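Local coordinates for malic enzyme (Entamoeba histolytica, PDB 3NV9), which is a dimeric malic enzyme that activates metronidazole and converts malate to pyruvate and carbon dioxide, with NAD or NADP as likely acceptor, at the interface of chains A and B. Numbering follows the deposited sequence. Chains: chain A/B, Malic enzyme.

Contact 1: the interface of chains A and B. Residues chain A 7-9, 32, 351; chain B 57, 59-60.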
ATOM      1  N   ASP A   7     -13.018  15.233 -21.775  1.00 27.11           N
ATOM      2  CA  ASP A   7     -13.727  14.415 -20.788  1.00 26.50           C
ATOM      3  C   ASP A   7     -14.211  13.108 -21.357  1.00 25.81           C
ATOM      4  O   ASP A   7     -14.860  12.330 -20.651  1.00 26.48           O
ATOM      5  CB  ASP A   7     -14.859  15.203 -20.082  1.00 25.88           C
ATOM      6  CG  ASP A   7     -16.064  15.483 -20.987  1.00 27.58           C
ATOM      7  OD1 ASP A   7     -16.062  15.171 -22.217  1.00 25.47           O
ATOM      8  OD2 ASP A   7     -17.038  16.023 -20.432  1.00 30.67           O
ATOM      9  N   LEU A   8     -13.917  12.879 -22.633  1.00 25.48           N
ATOM     10  CA  LEU A   8     -14.279  11.612 -23.299  1.00 26.64           C
ATOM     11  C   LEU A   8     -15.798  11.333 -23.443  1.00 25.73           C
ATOM     12  O   LEU A   8     -16.182  10.182 -23.666  1.00 25.29           O
ATOM     13  CB  LEU A   8     -13.630  10.423 -22.581  1.00 25.33           C
ATOM     14  CG  LEU A   8     -12.186  10.254 -23.016  1.00 30.49           C
ATOM     15  CD1 LEU A   8     -11.575   8.986 -22.292  1.00 29.04           C
ATOM     16  CD2 LEU A   8     -12.051  10.200 -24.561  1.00 26.87           C
ATOM     17  N   SER A   9     -16.627  12.364 -23.265  1.00 25.70           N
ATOM     18  CA  SER A   9     -18.120  12.251 -23.332  1.00 26.08           C
ATOM     19  C   SER A   9     -18.720  12.027 -24.725  1.00 26.80           C
ATOM     20  O   SER A   9     -19.883  11.654 -24.838  1.00 27.42           O
ATOM     21  CB  SER A   9     -18.792  13.500 -22.706  1.00 25.94           C
ATOM     22  OG  SER A   9     -18.115  14.688 -23.151  1.00 26.70           O
ATOM     23  N   TYR A  32     -10.483   1.975 -26.300  1.00 20.36           N
ATOM     24  CA  TYR A  32     -10.246   1.912 -24.879  1.00 20.73           C
ATOM     25  C   TYR A  32      -9.065   1.059 -24.500  1.00 21.47           C
ATOM     26  O   TYR A  32      -8.330   1.430 -23.591  1.00 22.89           O
ATOM     27  CB  TYR A  32     -11.487   1.526 -24.106  1.00 20.05           C
ATOM     28  CG  TYR A  32     -12.475   2.675 -24.013  1.00 20.30           C
ATOM     29  CD1 TYR A  32     -12.123   3.887 -23.397  1.00 16.11           C
ATOM     30  CD2 TYR A  32     -13.749   2.564 -24.550  1.00 18.13           C
ATOM     31  CE1 TYR A  32     -13.006   4.932 -23.336  1.00 16.82           C
ATOM     32  CE2 TYR A  32     -14.640   3.617 -24.482  1.00 16.92           C
ATOM     33  CZ  TYR A  32     -14.273   4.775 -23.878  1.00 19.10           C
ATOM     34  OH  TYR A  32     -15.186   5.798 -23.820  1.00 23.27           O
ATOM     35  N   GLY A 351     -18.463   0.257 -19.000  1.00 23.39           N
ATOM     36  CA  GLY A 351     -19.053   1.602 -18.957  1.00 22.05           C
ATOM     37  C   GLY A 351     -19.214   2.297 -20.291  1.00 22.32           C
ATOM     38  O   GLY A 351     -19.618   3.457 -20.342  1.00 20.84           O
TER
ATOM     39  N   GLY B  57     -13.660  12.907 -16.632  1.00 24.83           N
ATOM     40  CA  GLY B  57     -15.017  12.516 -16.923  1.00 23.85           C
ATOM     41  C   GLY B  57     -15.213  11.027 -16.824  1.00 24.10           C
ATOM     42  O   GLY B  57     -14.245  10.239 -16.835  1.00 23.21           O
ATOM     43  N   ASN B  59     -16.070   8.541 -18.654  1.00 22.83           N
ATOM     44  CA  ASN B  59     -15.574   7.558 -19.574  1.00 23.14           C
ATOM     45  C   ASN B  59     -14.065   7.224 -19.447  1.00 23.16           C
ATOM     46  O   ASN B  59     -13.603   6.239 -20.003  1.00 21.60           O
ATOM     47  CB  ASN B  59     -15.940   7.979 -20.982  1.00 24.03           C
ATOM     48  CG  ASN B  59     -17.470   7.908 -21.244  1.00 26.90           C
ATOM     49  OD1 ASN B  59     -18.202   8.917 -21.164  1.00 31.52           O
ATOM     50  ND2 ASN B  59     -17.937   6.734 -21.528  1.00 24.13           N
ATOM     51  N   TRP B  60     -13.310   8.028 -18.700  1.00 22.29           N
ATOM     52  CA  TRP B  60     -11.908   7.698 -18.437  1.00 22.01           C
ATOM     53  C   TRP B  60     -11.801   6.325 -17.667  1.00 22.71           C
ATOM     54  O   TRP B  60     -10.769   5.582 -17.751  1.00 21.03           O
ATOM     55  CB  TRP B  60     -11.235   8.854 -17.683  1.00 21.47           C
ATOM     56  CG  TRP B  60     -10.719   9.902 -18.658  1.00 22.61           C
ATOM     57  CD1 TRP B  60     -11.315  11.107 -18.996  1.00 19.92           C
ATOM     58  CD2 TRP B  60      -9.544   9.803 -19.455  1.00 21.00           C
ATOM     59  NE1 TRP B  60     -10.575  11.749 -19.936  1.00 19.18           N
ATOM     60  CE2 TRP B  60      -9.467  10.991 -20.229  1.00 21.76           C
ATOM     61  CE3 TRP B  60      -8.532   8.837 -19.575  1.00 20.68           C
ATOM     62  CZ2 TRP B  60      -8.425  11.234 -21.143  1.00 18.49           C
ATOM     63  CZ3 TRP B  60      -7.484   9.076 -20.476  1.00 22.98           C
ATOM     64  CH2 TRP B  60      -7.455  10.264 -21.267  1.00 22.35           C
TER
HETATM   65  O   HOH W   1     -17.042  10.828 -19.892  1.00 23.33           O
HETATM   66  O   HOH W   2     -20.351   5.496 -22.118  1.00 33.43           O

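Contact 2: the interface of chains A and B. Residues chain A 56-57, 60; chain B 6-8, 35, 468, 473.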
ATOM      1  N   ALA A  56       3.224  21.501   9.047  1.00 23.01           N
ATOM      2  CA  ALA A  56       3.449  22.920   9.270  1.00 22.69           C
ATOM      3  C   ALA A  56       4.886  23.300   9.667  1.00 22.12           C
ATOM      4  O   ALA A  56       5.231  24.483   9.603  1.00 22.83           O
ATOM      5  CB  ALA A  56       2.455  23.427  10.326  1.00 22.69           C
ATOM      6  N   GLY A  57       5.720  22.337  10.086  1.00 21.91           N
ATOM      7  CA  GLY A  57       7.140  22.660  10.409  1.00 21.64           C
ATOM      8  C   GLY A  57       7.962  21.431  10.716  1.00 20.90           C
ATOM      9  O   GLY A  57       7.439  20.422  11.134  1.00 21.71           O
ATOM     10  N   TRP A  60       7.370  19.010  13.708  1.00 21.13           N
ATOM     11  CA  TRP A  60       6.326  17.986  13.575  1.00 20.08           C
ATOM     12  C   TRP A  60       6.900  16.580  13.315  1.00 19.25           C
ATOM     13  O   TRP A  60       6.212  15.625  13.628  1.00 18.98           O
ATOM     14  CB  TRP A  60       5.281  18.344  12.491  1.00 19.63           C
ATOM     15  CG  TRP A  60       4.262  19.314  13.062  1.00 21.12           C
ATOM     16  CD1 TRP A  60       4.227  20.686  12.883  1.00 16.32           C
ATOM     17  CD2 TRP A  60       3.199  18.987  13.961  1.00 15.91           C
ATOM     18  NE1 TRP A  60       3.167  21.204  13.592  1.00 21.54           N
ATOM     19  CE2 TRP A  60       2.519  20.182  14.254  1.00 18.24           C
ATOM     20  CE3 TRP A  60       2.741  17.786  14.522  1.00 20.45           C
ATOM     21  CZ2 TRP A  60       1.419  20.225  15.114  1.00 17.83           C
ATOM     22  CZ3 TRP A  60       1.638  17.816  15.367  1.00 18.17           C
ATOM     23  CH2 TRP A  60       0.992  19.039  15.665  1.00 21.01           C
TER
ATOM     24  N   ALA B   6       2.044  27.078  15.815  1.00 24.55           N
ATOM     25  CA  ALA B   6       1.456  25.961  15.036  1.00 22.76           C
ATOM     26  C   ALA B   6       2.528  25.123  14.319  1.00 22.77           C
ATOM     27  O   ALA B   6       2.336  23.911  14.147  1.00 22.73           O
ATOM     28  CB  ALA B   6       0.444  26.489  14.026  1.00 22.55           C
ATOM     29  N   ASP B   7       3.641  25.763  13.931  1.00 21.83           N
ATOM     30  CA  ASP B   7       4.769  25.073  13.289  1.00 23.59           C
ATOM     31  C   ASP B   7       5.770  24.442  14.278  1.00 23.36           C
ATOM     32  O   ASP B   7       6.775  23.872  13.867  1.00 22.15           O
ATOM     33  CB  ASP B   7       5.521  25.999  12.285  1.00 22.91           C
ATOM     34  CG  ASP B   7       6.279  27.124  12.975  1.00 25.05           C
ATOM     35  OD1 ASP B   7       6.923  27.954  12.280  1.00 29.69           O
ATOM     36  OD2 ASP B   7       6.221  27.214  14.220  1.00 24.27           O
ATOM     37  N   LEU B   8       5.450  24.510  15.569  1.00 23.52           N
ATOM     38  CA  LEU B   8       6.268  23.965  16.638  1.00 23.70           C
ATOM     39  C   LEU B   8       7.717  24.471  16.688  1.00 24.21           C
ATOM     40  O   LEU B   8       8.556  23.800  17.255  1.00 26.43           O
ATOM     41  CB  LEU B   8       6.279  22.449  16.570  1.00 23.61           C
ATOM     42  CG  LEU B   8       4.951  21.717  16.612  1.00 24.18           C
ATOM     43  CD1 LEU B   8       5.276  20.230  16.659  1.00 25.75           C
ATOM     44  CD2 LEU B   8       4.253  22.128  17.872  1.00 19.88           C
ATOM     45  N   LEU B  35       2.181  14.375  22.294  1.00 23.58           N
ATOM     46  CA  LEU B  35       1.776  14.916  20.972  1.00 23.44           C
ATOM     47  C   LEU B  35       1.594  13.863  19.846  1.00 23.94           C
ATOM     48  O   LEU B  35       0.607  13.900  19.118  1.00 25.58           O
ATOM     49  CB  LEU B  35       2.722  16.018  20.502  1.00 22.29           C
ATOM     50  CG  LEU B  35       2.327  16.643  19.156  1.00 19.81           C
ATOM     51  CD1 LEU B  35       0.947  17.336  19.201  1.00 15.68           C
ATOM     52  CD2 LEU B  35       3.423  17.600  18.760  1.00 16.40           C
ATOM     53  N   PHE B 468      -4.177  21.499  13.133  1.00 23.96           N
ATOM     54  CA  PHE B 468      -4.209  20.813  14.397  1.00 23.90           C
ATOM     55  C   PHE B 468      -4.621  21.823  15.454  1.00 23.36           C
ATOM     56  O   PHE B 468      -4.226  22.957  15.368  1.00 24.69           O
ATOM     57  CB  PHE B 468      -2.828  20.270  14.685  1.00 22.54           C
ATOM     58  CG  PHE B 468      -2.791  19.358  15.819  1.00 21.49           C
ATOM     59  CD1 PHE B 468      -3.243  18.037  15.679  1.00 20.79           C
ATOM     60  CD2 PHE B 468      -2.305  19.794  17.057  1.00 18.95           C
ATOM     61  CE1 PHE B 468      -3.218  17.135  16.779  1.00 18.31           C
ATOM     62  CE2 PHE B 468      -2.236  18.910  18.158  1.00 19.11           C
ATOM     63  CZ  PHE B 468      -2.690  17.569  18.016  1.00 17.57           C
ATOM     64  N   LEU B 473      -2.164  21.301  21.547  1.00 24.86           N
ATOM     65  CA  LEU B 473      -0.772  21.643  21.736  1.00 25.25           C
ATOM     66  C   LEU B 473      -0.529  22.152  23.145  1.00 25.29           C
ATOM     67  O   LEU B 473       0.443  21.728  23.765  1.00 26.19           O
ATOM     68  CB  LEU B 473      -0.279  22.697  20.729  1.00 24.85           C
ATOM     69  CG  LEU B 473      -0.093  22.176  19.287  1.00 27.13           C
ATOM     70  CD1 LEU B 473       0.436  23.314  18.435  1.00 25.07           C
ATOM     71  CD2 LEU B 473       0.841  20.967  19.263  1.00 24.46           C
TER

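Contact 1: the interface of chains A and B
A:Leu8 rests its CD1 methyl over one face of the B:Trp60 indole, near the middle of the fused rings and 3.5 Å from the centroid of the five-membered one, a CH-pi contact. The two side chains meet at about a right angle. CG follows CD1 over the pyrrole side, toward NE1 and CE2. In its own chain, the carbonyl O of B:Gly57 lies at the indole edge, in the ring plane. Beside this centre, CB of A:Leu8 packs on CB of B:Asn59 at 3.7 Å. A:Tyr32 flanks B:Asn59 from another direction, roughly at right angles to A:Leu8; its ring is nearly parallel to the amide (planes 15° apart) but displaced from it. Its phenol OH lies 3.7 Å from CB of B:Asn59, and its CE1 edge approaches the backbone O. At the polar rim, water takes over. With chi1 at -68°, beside its own backbone N, the B:Asn59 amide turns OD1 back toward that N, and water 1 bridges both groups: it sits 2.8 Å from N and 2.6 Å from OD1 of B:Asn59. The same water reaches the carbonyl O of A:Asp7 at 2.8 Å. ND2 points the opposite way to water 2, which is shared with the carbonyl O of A:Gly351. Behind the rim, the backbone N of A:Ser9 bonds to OD1 of A:Asp7 at 3.0 Å, from above the carboxylate plane, which may brace the N-terminal loop. In the fold, the 3-10 turn 58-60 of chain B inserts between that loop, helix 21-43 and the loop after strand 345-348 of chain A.

Contact 2: the interface of chains A and B
A:Trp60 closes the 3-10 turn 58-60 of this malic enzyme and plunges its indole into the N-terminal segment of the partner, where it also meets the C-terminal part of chain B. The polar link is a hydrogen bond from the indole N-H, NE1, to the backbone O of B:Ala6, 2.9 Å long and 165° at the hydrogen. It is well formed on both sides: the acceptor lies almost in the indole plane, and the donor arrives in the carbonyl plane. The bond gives the indole N-H a partner and, with the packing on the face, would limit rotation of the ring. A:Gly57 O, from the same chain, occupies another part of the indole edge. The CH-pi contact comes from B:Leu8, whose CD1 covers the middle of one face, 3.6 Å from CD2 of A:Trp60, while its CG stands over NE1, 3.5 Å from it, on the same face as CD1. An aromatic contact lies at the opposite, benzene end. There A:Trp60 offers its rim, with CH2 above the B:Phe468 face and shifted toward the rim of that ring, 3.7 Å from CD2. The planes stand at 72°, edge-to-face. B:Phe468 swings its ring to this place with CG opposite the backbone N (chi1 -170°). Aliphatic packing continues over the benzene end: CD2 of B:Leu35 lies over CZ3 of A:Trp60, on the same face as B:Leu8, 3.8 Å away, with CD1 above the outer rim, and CD2 of B:Leu473 makes a looser contact with CH2 from that face. B:Leu35 belongs to helix 21-42 and B:Leu473 to helix 470-485, while B:Phe468 lies in the loop leading into the latter. Backbone packing lies beside the pyrrole: CA of A:Gly57 runs 3.7 Å from the O of B:Asp7, an ordinary packing contact between main chains, and the A:Ala56 methyl faces the stretch B:Ala6 to B:Asp7.

Contact 1 and contact 2 lie about 42 Å apart, between the centres of their C-alpha atoms, and show the same junction from the two ends of a two-fold symmetric dimer, with the chains exchanged. Both contain Asp7, Leu8, Gly57 and Trp60. Contact 1 adds the asparagine of the turn and its waters, contact 2 the pocket for the far end of the indole; by symmetry each subunit has both. Each chain thus sends its 3-10 turn 58-60 into its partner and receives the partner's turn against its own N-terminal segment, a reciprocal exchange that fits the deeply entangled dimer described for this enzyme.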